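Protein (7,8-dihydro-6-hydroxymethylpterin-pyrophosphokinase) (Haemophilus influenzae, PDB 1CBK) binds a pterin analogue and probably transfers pyrophosphate from ATP to 6-hydroxymethyl-7,8-dihydropterin in folate biosynthesis. Local coordinates at residues T112-D117 / V136-Q141; S27-T32 / L68-E73; A21-I26 / V35-F40. All coordinates share one frame; numbering follows the deposited sequence.

Interaction 1 (T112-D117 / V136-Q141); sequences TIPHYD and VLPNSQ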
# COMPACT_ATOMS: atom_id res chain seq x y z
N THR A 112 10.70 -7.61 -1.48
CA THR A 112 10.38 -6.37 -0.79
C THR A 112 9.89 -6.86 0.57
O THR A 112 8.69 -7.09 0.75
CB THR A 112 9.20 -5.61 -1.48
OG1 THR A 112 9.48 -5.43 -2.88
CG2 THR A 112 8.96 -4.25 -0.83
N ILE A 113 10.81 -7.06 1.50
CA ILE A 113 10.49 -7.54 2.84
C ILE A 113 11.11 -6.61 3.90
O ILE A 113 12.31 -6.39 3.92
CB ILE A 113 11.04 -8.98 3.09
CG1 ILE A 113 10.54 -9.95 2.01
CG2 ILE A 113 10.64 -9.46 4.48
CD1 ILE A 113 11.11 -11.35 2.12
N PRO A 114 10.27 -5.92 4.68
CA PRO A 114 8.80 -5.89 4.69
C PRO A 114 8.24 -5.10 3.49
O PRO A 114 8.98 -4.41 2.79
CB PRO A 114 8.49 -5.11 5.98
CG PRO A 114 9.69 -5.33 6.83
CD PRO A 114 10.82 -5.26 5.88
N HIS A 115 6.95 -5.26 3.22
CA HIS A 115 6.29 -4.47 2.17
C HIS A 115 5.30 -3.69 3.03
O HIS A 115 4.27 -4.22 3.49
CB HIS A 115 5.58 -5.32 1.13
CG HIS A 115 5.00 -4.52 -0.00
ND1 HIS A 115 4.17 -3.44 0.20
CD2 HIS A 115 5.16 -4.63 -1.34
CE1 HIS A 115 3.84 -2.91 -0.97
NE2 HIS A 115 4.43 -3.62 -1.92
N TYR A 116 5.66 -2.45 3.33
CA TYR A 116 4.89 -1.61 4.23
C TYR A 116 3.47 -1.29 3.91
O TYR A 116 2.70 -1.08 4.82
CB TYR A 116 5.70 -0.37 4.64
CG TYR A 116 7.04 -0.75 5.26
CD1 TYR A 116 7.16 -1.00 6.63
CD2 TYR A 116 8.19 -0.85 4.48
CE1 TYR A 116 8.40 -1.34 7.20
CE2 TYR A 116 9.45 -1.19 5.04
CZ TYR A 116 9.54 -1.42 6.40
OH TYR A 116 10.78 -1.68 6.95
N ASP A 117 3.10 -1.31 2.64
CA ASP A 117 1.70 -1.05 2.27
C ASP A 117 0.80 -2.13 2.85
O ASP A 117 -0.37 -1.87 3.14
CB ASP A 117 1.51 -0.99 0.76
CG ASP A 117 1.94 0.33 0.18
OD1 ASP A 117 1.67 1.38 0.81
OD2 ASP A 117 2.51 0.30 -0.93
N VAL A 136 7.00 -7.66 17.22
CA VAL A 136 7.64 -6.38 16.97
C VAL A 136 8.23 -6.54 15.56
O VAL A 136 8.95 -7.52 15.30
CB VAL A 136 8.75 -6.04 17.99
CG1 VAL A 136 9.51 -4.76 17.53
CG2 VAL A 136 8.14 -5.85 19.40
N LEU A 137 7.85 -5.65 14.65
CA LEU A 137 8.31 -5.67 13.25
C LEU A 137 9.76 -5.19 13.08
O LEU A 137 10.32 -4.58 14.00
CB LEU A 137 7.38 -4.79 12.39
CG LEU A 137 5.90 -5.18 12.38
CD1 LEU A 137 5.26 -4.57 11.18
CD2 LEU A 137 5.74 -6.68 12.28
N PRO A 138 10.38 -5.47 11.89
CA PRO A 138 11.77 -5.05 11.62
C PRO A 138 12.02 -3.54 11.72
O PRO A 138 13.14 -3.11 12.02
CB PRO A 138 12.02 -5.57 10.20
CG PRO A 138 11.16 -6.81 10.16
CD PRO A 138 9.88 -6.33 10.80
N ASN A 139 10.99 -2.72 11.47
CA ASN A 139 11.15 -1.27 11.55
C ASN A 139 10.88 -0.76 12.98
O ASN A 139 10.65 0.43 13.16
CB ASN A 139 10.22 -0.56 10.56
CG ASN A 139 8.75 -0.65 10.95
OD1 ASN A 139 8.38 -1.42 11.84
ND2 ASN A 139 7.91 0.13 10.28
N SER A 140 10.84 -1.69 13.94
CA SER A 140 10.60 -1.42 15.36
C SER A 140 9.13 -1.15 15.78
O SER A 140 8.85 -0.96 16.97
CB SER A 140 11.54 -0.31 15.87
OG SER A 140 11.03 0.98 15.56
N GLN A 141 8.19 -1.10 14.83
CA GLN A 141 6.78 -0.91 15.21
C GLN A 141 6.23 -2.19 15.87
O GLN A 141 6.69 -3.31 15.59
CB GLN A 141 5.92 -0.49 14.00
CG GLN A 141 6.13 0.98 13.58
CD GLN A 141 5.27 1.40 12.40
OE1 GLN A 141 5.24 0.72 11.36
NE2 GLN A 141 4.61 2.53 12.53

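Interaction 2 (S27-T32 / L68-E73); sequences SQLSNT and LKLLDE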
# COMPACT_ATOMS: atom_id res chain seq x y z
N SER A 27 2.92 -26.54 3.85
CA SER A 27 3.27 -27.47 4.92
C SER A 27 4.19 -28.62 4.45
O SER A 27 4.93 -29.19 5.25
CB SER A 27 2.00 -28.04 5.57
OG SER A 27 1.42 -29.01 4.73
N GLN A 28 4.14 -28.94 3.15
CA GLN A 28 4.93 -30.03 2.55
C GLN A 28 6.31 -29.62 1.99
O GLN A 28 7.03 -30.45 1.47
CB GLN A 28 4.11 -30.73 1.45
CG GLN A 28 2.86 -31.43 1.98
CD GLN A 28 2.02 -32.07 0.88
OE1 GLN A 28 2.02 -31.61 -0.26
NE2 GLN A 28 1.26 -33.09 1.24
N LEU A 29 6.64 -28.34 2.07
CA LEU A 29 7.93 -27.85 1.58
C LEU A 29 9.11 -28.44 2.37
O LEU A 29 9.05 -28.57 3.59
CB LEU A 29 7.98 -26.31 1.65
CG LEU A 29 7.10 -25.52 0.69
CD1 LEU A 29 7.25 -24.03 0.97
CD2 LEU A 29 7.47 -25.87 -0.75
N SER A 30 10.17 -28.80 1.67
CA SER A 30 11.36 -29.32 2.33
C SER A 30 11.89 -28.24 3.26
O SER A 30 11.77 -27.05 2.96
CB SER A 30 12.46 -29.61 1.32
OG SER A 30 12.05 -30.58 0.38
N ASN A 31 12.44 -28.67 4.39
CA ASN A 31 13.08 -27.79 5.36
C ASN A 31 12.19 -26.67 5.84
O ASN A 31 12.69 -25.61 6.21
CB ASN A 31 14.37 -27.23 4.77
CG ASN A 31 15.42 -28.30 4.54
OD1 ASN A 31 15.54 -29.23 5.33
ND2 ASN A 31 16.15 -28.19 3.44
N THR A 32 10.89 -26.95 5.92
CA THR A 32 9.91 -25.96 6.33
C THR A 32 8.86 -26.67 7.16
O THR A 32 8.53 -27.82 6.89
CB THR A 32 9.28 -25.31 5.09
OG1 THR A 32 10.32 -24.84 4.22
CG2 THR A 32 8.34 -24.16 5.47
N LEU A 68 15.10 -16.08 -1.25
CA LEU A 68 14.81 -16.31 -2.66
C LEU A 68 14.34 -17.74 -2.97
O LEU A 68 13.56 -17.93 -3.91
CB LEU A 68 16.00 -15.91 -3.54
CG LEU A 68 16.26 -14.40 -3.65
CD1 LEU A 68 17.52 -14.15 -4.47
CD2 LEU A 68 15.07 -13.68 -4.28
N LYS A 69 14.78 -18.72 -2.19
CA LYS A 69 14.34 -20.09 -2.42
C LYS A 69 12.90 -20.26 -1.91
O LYS A 69 12.11 -20.98 -2.51
CB LYS A 69 15.29 -21.10 -1.77
CG LYS A 69 16.62 -21.15 -2.50
CD LYS A 69 17.40 -22.39 -2.12
CE LYS A 69 18.78 -22.44 -2.76
NZ LYS A 69 19.45 -23.75 -2.45
N LEU A 70 12.58 -19.58 -0.81
CA LEU A 70 11.22 -19.60 -0.29
C LEU A 70 10.31 -18.95 -1.35
O LEU A 70 9.21 -19.45 -1.61
CB LEU A 70 11.13 -18.85 1.04
CG LEU A 70 9.73 -18.72 1.66
CD1 LEU A 70 9.14 -20.13 1.92
CD2 LEU A 70 9.83 -17.90 2.98
N LEU A 71 10.75 -17.83 -1.94
CA LEU A 71 9.97 -17.16 -2.99
C LEU A 71 9.76 -18.11 -4.18
O LEU A 71 8.65 -18.22 -4.70
CB LEU A 71 10.66 -15.86 -3.49
CG LEU A 71 9.88 -15.11 -4.62
CD1 LEU A 71 8.50 -14.70 -4.12
CD2 LEU A 71 10.63 -13.88 -5.13
N ASP A 72 10.84 -18.76 -4.62
CA ASP A 72 10.76 -19.72 -5.73
C ASP A 72 9.69 -20.77 -5.47
O ASP A 72 8.91 -21.11 -6.35
CB ASP A 72 12.08 -20.46 -5.92
CG ASP A 72 13.11 -19.64 -6.64
OD1 ASP A 72 12.76 -18.61 -7.25
OD2 ASP A 72 14.30 -20.04 -6.61
N GLU A 73 9.71 -21.31 -4.25
CA GLU A 73 8.75 -22.33 -3.83
C GLU A 73 7.33 -21.81 -3.78
O GLU A 73 6.41 -22.51 -4.19
CB GLU A 73 9.15 -22.93 -2.48
CG GLU A 73 10.38 -23.85 -2.52
CD GLU A 73 10.25 -24.96 -3.57
OE1 GLU A 73 9.45 -25.90 -3.37
OE2 GLU A 73 10.95 -24.90 -4.60
O HOH W 1 10.05 -28.53 -1.46

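Interaction 3 (A21-I26 / V35-F40); sequences AALKAI and VTTSSF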
# COMPACT_ATOMS: atom_id res chain seq x y z
N ALA A 21 -5.63 -25.60 -0.11
CA ALA A 21 -4.66 -26.27 -0.97
C ALA A 21 -3.29 -25.62 -0.84
O ALA A 21 -2.28 -26.32 -0.82
CB ALA A 21 -5.13 -26.25 -2.43
N ALA A 22 -3.24 -24.29 -0.76
CA ALA A 22 -1.95 -23.59 -0.65
C ALA A 22 -1.25 -23.88 0.69
O ALA A 22 -0.03 -24.04 0.74
CB ALA A 22 -2.14 -22.09 -0.86
N LEU A 23 -2.03 -23.96 1.77
CA LEU A 23 -1.50 -24.24 3.10
C LEU A 23 -0.94 -25.67 3.16
O LEU A 23 0.12 -25.90 3.75
CB LEU A 23 -2.59 -24.00 4.15
CG LEU A 23 -2.83 -22.49 4.32
CD1 LEU A 23 -4.15 -22.21 5.00
CD2 LEU A 23 -1.71 -21.85 5.12
N LYS A 24 -1.63 -26.61 2.53
CA LYS A 24 -1.17 -27.99 2.47
C LYS A 24 0.17 -28.00 1.72
O LYS A 24 1.14 -28.59 2.19
CB LYS A 24 -2.21 -28.86 1.75
CG LYS A 24 -1.79 -30.31 1.44
CD LYS A 24 -2.95 -31.04 0.76
CE LYS A 24 -2.63 -32.49 0.41
NZ LYS A 24 -3.88 -33.29 0.14
N ALA A 25 0.23 -27.36 0.56
CA ALA A 25 1.47 -27.31 -0.20
C ALA A 25 2.63 -26.67 0.60
O ALA A 25 3.75 -27.19 0.58
CB ALA A 25 1.27 -26.58 -1.53
N ILE A 26 2.37 -25.55 1.28
CA ILE A 26 3.38 -24.88 2.10
C ILE A 26 3.86 -25.83 3.23
O ILE A 26 5.07 -25.95 3.48
CB ILE A 26 2.83 -23.56 2.73
CG1 ILE A 26 2.66 -22.47 1.66
CG2 ILE A 26 3.76 -23.06 3.81
CD1 ILE A 26 1.78 -21.27 2.10
N VAL A 35 3.81 -23.79 11.28
CA VAL A 35 3.53 -23.74 12.71
C VAL A 35 2.07 -23.52 13.07
O VAL A 35 1.51 -24.23 13.90
CB VAL A 35 4.40 -22.69 13.43
CG1 VAL A 35 4.10 -22.70 14.92
CG2 VAL A 35 5.85 -22.97 13.17
N THR A 36 1.46 -22.50 12.48
CA THR A 36 0.07 -22.20 12.78
C THR A 36 -0.44 -21.31 11.65
O THR A 36 0.36 -20.75 10.90
CB THR A 36 -0.06 -21.49 14.18
OG1 THR A 36 -1.44 -21.39 14.56
CG2 THR A 36 0.56 -20.10 14.15
N THR A 37 -1.76 -21.22 11.53
CA THR A 37 -2.43 -20.42 10.53
C THR A 37 -3.57 -19.69 11.25
O THR A 37 -4.23 -20.26 12.13
CB THR A 37 -3.06 -21.31 9.41
OG1 THR A 37 -2.04 -22.17 8.86
CG2 THR A 37 -3.66 -20.45 8.29
N SER A 38 -3.76 -18.43 10.91
CA SER A 38 -4.82 -17.64 11.50
C SER A 38 -6.17 -18.17 10.98
O SER A 38 -6.19 -19.10 10.16
CB SER A 38 -4.69 -16.20 11.00
OG SER A 38 -4.92 -16.16 9.59
N SER A 39 -7.26 -17.58 11.47
CA SER A 39 -8.61 -17.90 11.00
C SER A 39 -8.68 -17.35 9.57
O SER A 39 -7.80 -16.58 9.15
CB SER A 39 -9.64 -17.15 11.85
OG SER A 39 -9.62 -17.56 13.20
N PHE A 40 -9.70 -17.75 8.81
CA PHE A 40 -9.90 -17.28 7.45
C PHE A 40 -10.89 -16.10 7.59
O PHE A 40 -11.92 -16.22 8.27
CB PHE A 40 -10.52 -18.37 6.57
CG PHE A 40 -9.54 -19.43 6.11
CD1 PHE A 40 -8.29 -19.59 6.70
CD2 PHE A 40 -9.90 -20.30 5.07
CE1 PHE A 40 -7.41 -20.60 6.28
CE2 PHE A 40 -9.03 -21.33 4.64
CZ PHE A 40 -7.78 -21.47 5.24

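Interaction 1 (T112-D117 / V136-Q141)
Pro114 and Pro138 mark the closest approach of the two backbones, their CA atoms 7.6 Å apart, where the chain leaving strand 112-113 through a cis peptide bond before Pro114 meets a type I beta turn, Leu137 to Ser140. This is loop-on-loop packing between strand 95-101, where Leu137 and Pro138 touch Leu100, and helix 143-146. The proline rings lie alongside each other, pointing opposite ways, CG of Pro114 lying 3.9 Å from CG of Pro138. Next to the prolines, Asn139 passes the Tyr116 ring: its ND2 comes to 3.4 Å from CE1, an oblique approach, with ring and amide planes 34° apart. Pro114 CB sits 3.8 Å above one face of that ring, near its rim, so the tyrosine is packed from its own segment too. The second subunit also borders the contact: its Trp89 meets Tyr116 edge-to-face and its Gly47 O accepts a hydrogen bond from Asn139 ND2. With chi1 at 70°, the Asn139 amide folds over its own turn. There OD1 accepts from Gln141 N at 3.0 Å, closing an Asx turn, while ND2 donates to Gln141 OE1 at 2.9 Å from above the carbonyl plane.

Interaction 2 (S27-T32 / L68-E73)
Leu29 lies against the side of Glu73, and its methyl CD2 does most of the touching: it is 3.8 Å from Glu73 CB and only 3.3 Å from Glu73 OE1. The two side chains run past one another in opposite directions, so the leucine tip meets the aliphatic part of the glutamate as well as its carboxylate. A bend in the glutamate (chi2 -53°) makes this possible, since it turns the carboxylate back over CD2 instead of letting it run straight out from the helix. The other methyl, CD1, looks toward Leu70, one helical turn earlier, with Leu70 CD1 4.4 Å away in a looser apolar contact.

One shell out, a water links the two segments. It accepts from Ser30 N at 3.1 Å and donates weakly to Glu73 OE1 at 3.3 Å, while the stronger partner of that oxygen is Arg76, in a salt bridge one turn further along the helix. The charge of Glu73 is therefore probably balanced within its own helix, leaving its stem to pack on leucine.

What presents Leu29 is the type II beta turn from Leu29 to Thr32, in which Asn31 takes the positive phi of the third position. Its closing backbone bond is weak, Thr32 N to Leu29 O being 3.4 Å, but Thr32 OG1 also donates to Ser30 O at 2.9 Å, and Thr63 OG1 is hydrogen-bonded to both Thr32 OG1 and Asn31 O. The turn is thus held to the end of strand 54-63. It connects helix 15-27, first of the two helices of the ferredoxin-like core, to strand 32-43 and rests on the second, helix 67-80, whose Leu70 reaches further inward to Ile61 of strand 54-63.

Interaction 3 (A21-I26 / V35-F40)
Leu23 supplies all of the helix side of this contact, its CD1 meeting both Thr37 and Phe40 and its CD2 Thr37 alone. The apolar touches come first. Leu23 and Thr37 reach toward each other tip to tip, CD1 of the leucine lying 3.8 Å from Thr37 CG2. On Phe40 the same methyl lies at the rim of the ring, near its plane, 3.7 Å from CZ. CD1 thus sits in the corner between the threonine methyl and the ring edge. The other branch turns to the hydroxyl side of the threonine, with Leu23 CD2 3.8 Å from Thr37 OG1. Thr37 can offer both groups because its chi1 of -54° sets OG1 beside the backbone N and swings CG2 anti to it. The Phe40 ring is met further on by His20, from the preceding turn of the helix, their planes about 35° apart.

Polar interactions belong to the strand side and shape the backbone that carries these residues. Ser38 OG donates to Ser39 O at 2.9 Å and is also hydrogen-bonded to Val58 N, which ties the side chain to strand 54-63 as the chain leaves regular strand geometry. Ser39 OG is hydrogen-bonded to Glu130 OE2 of helix 122-131. Further back, Val35 and Thr36 share Lys60 of strand 54-63 as partner in a classic beta bulge.

As for layering, Thr37 meets helix 15-27 while its neighbours Thr36 and Ser38 pack on Ile131 of helix 122-131, so the strand is covered from two directions. Leu23 also touches Ala59 of strand 54-63, and Ile26 meets Ile61 of that strand. A helix packed against a sheet of order 4-1-3-2 is the layout of the ferredoxin-like beta-alpha-beta-beta-alpha-beta core on which the HPPK fold is built.

Overall arrangement
From the N terminus, helix 15-27 comes first, and interaction 3 brings it back onto strand 32-43, closing a short loop. Interaction 2 starts within that loop, at 27-32, and closes only at 68-73, after strands 32-43 and 54-63 have been laid down; the two contacts therefore cross. They also touch, Thr32 CG2 lying 4.2 Å from Ile26 O; interaction 3 ties helix 15-27 to the sheet, and interaction 2 ties the turn that follows it to helix 67-80. Interaction 1 follows in series, with helix 122-131 in the loop it closes. It lies across the centre of the chain from interaction 3, their centres about 22 Å apart, and borders the second subunit.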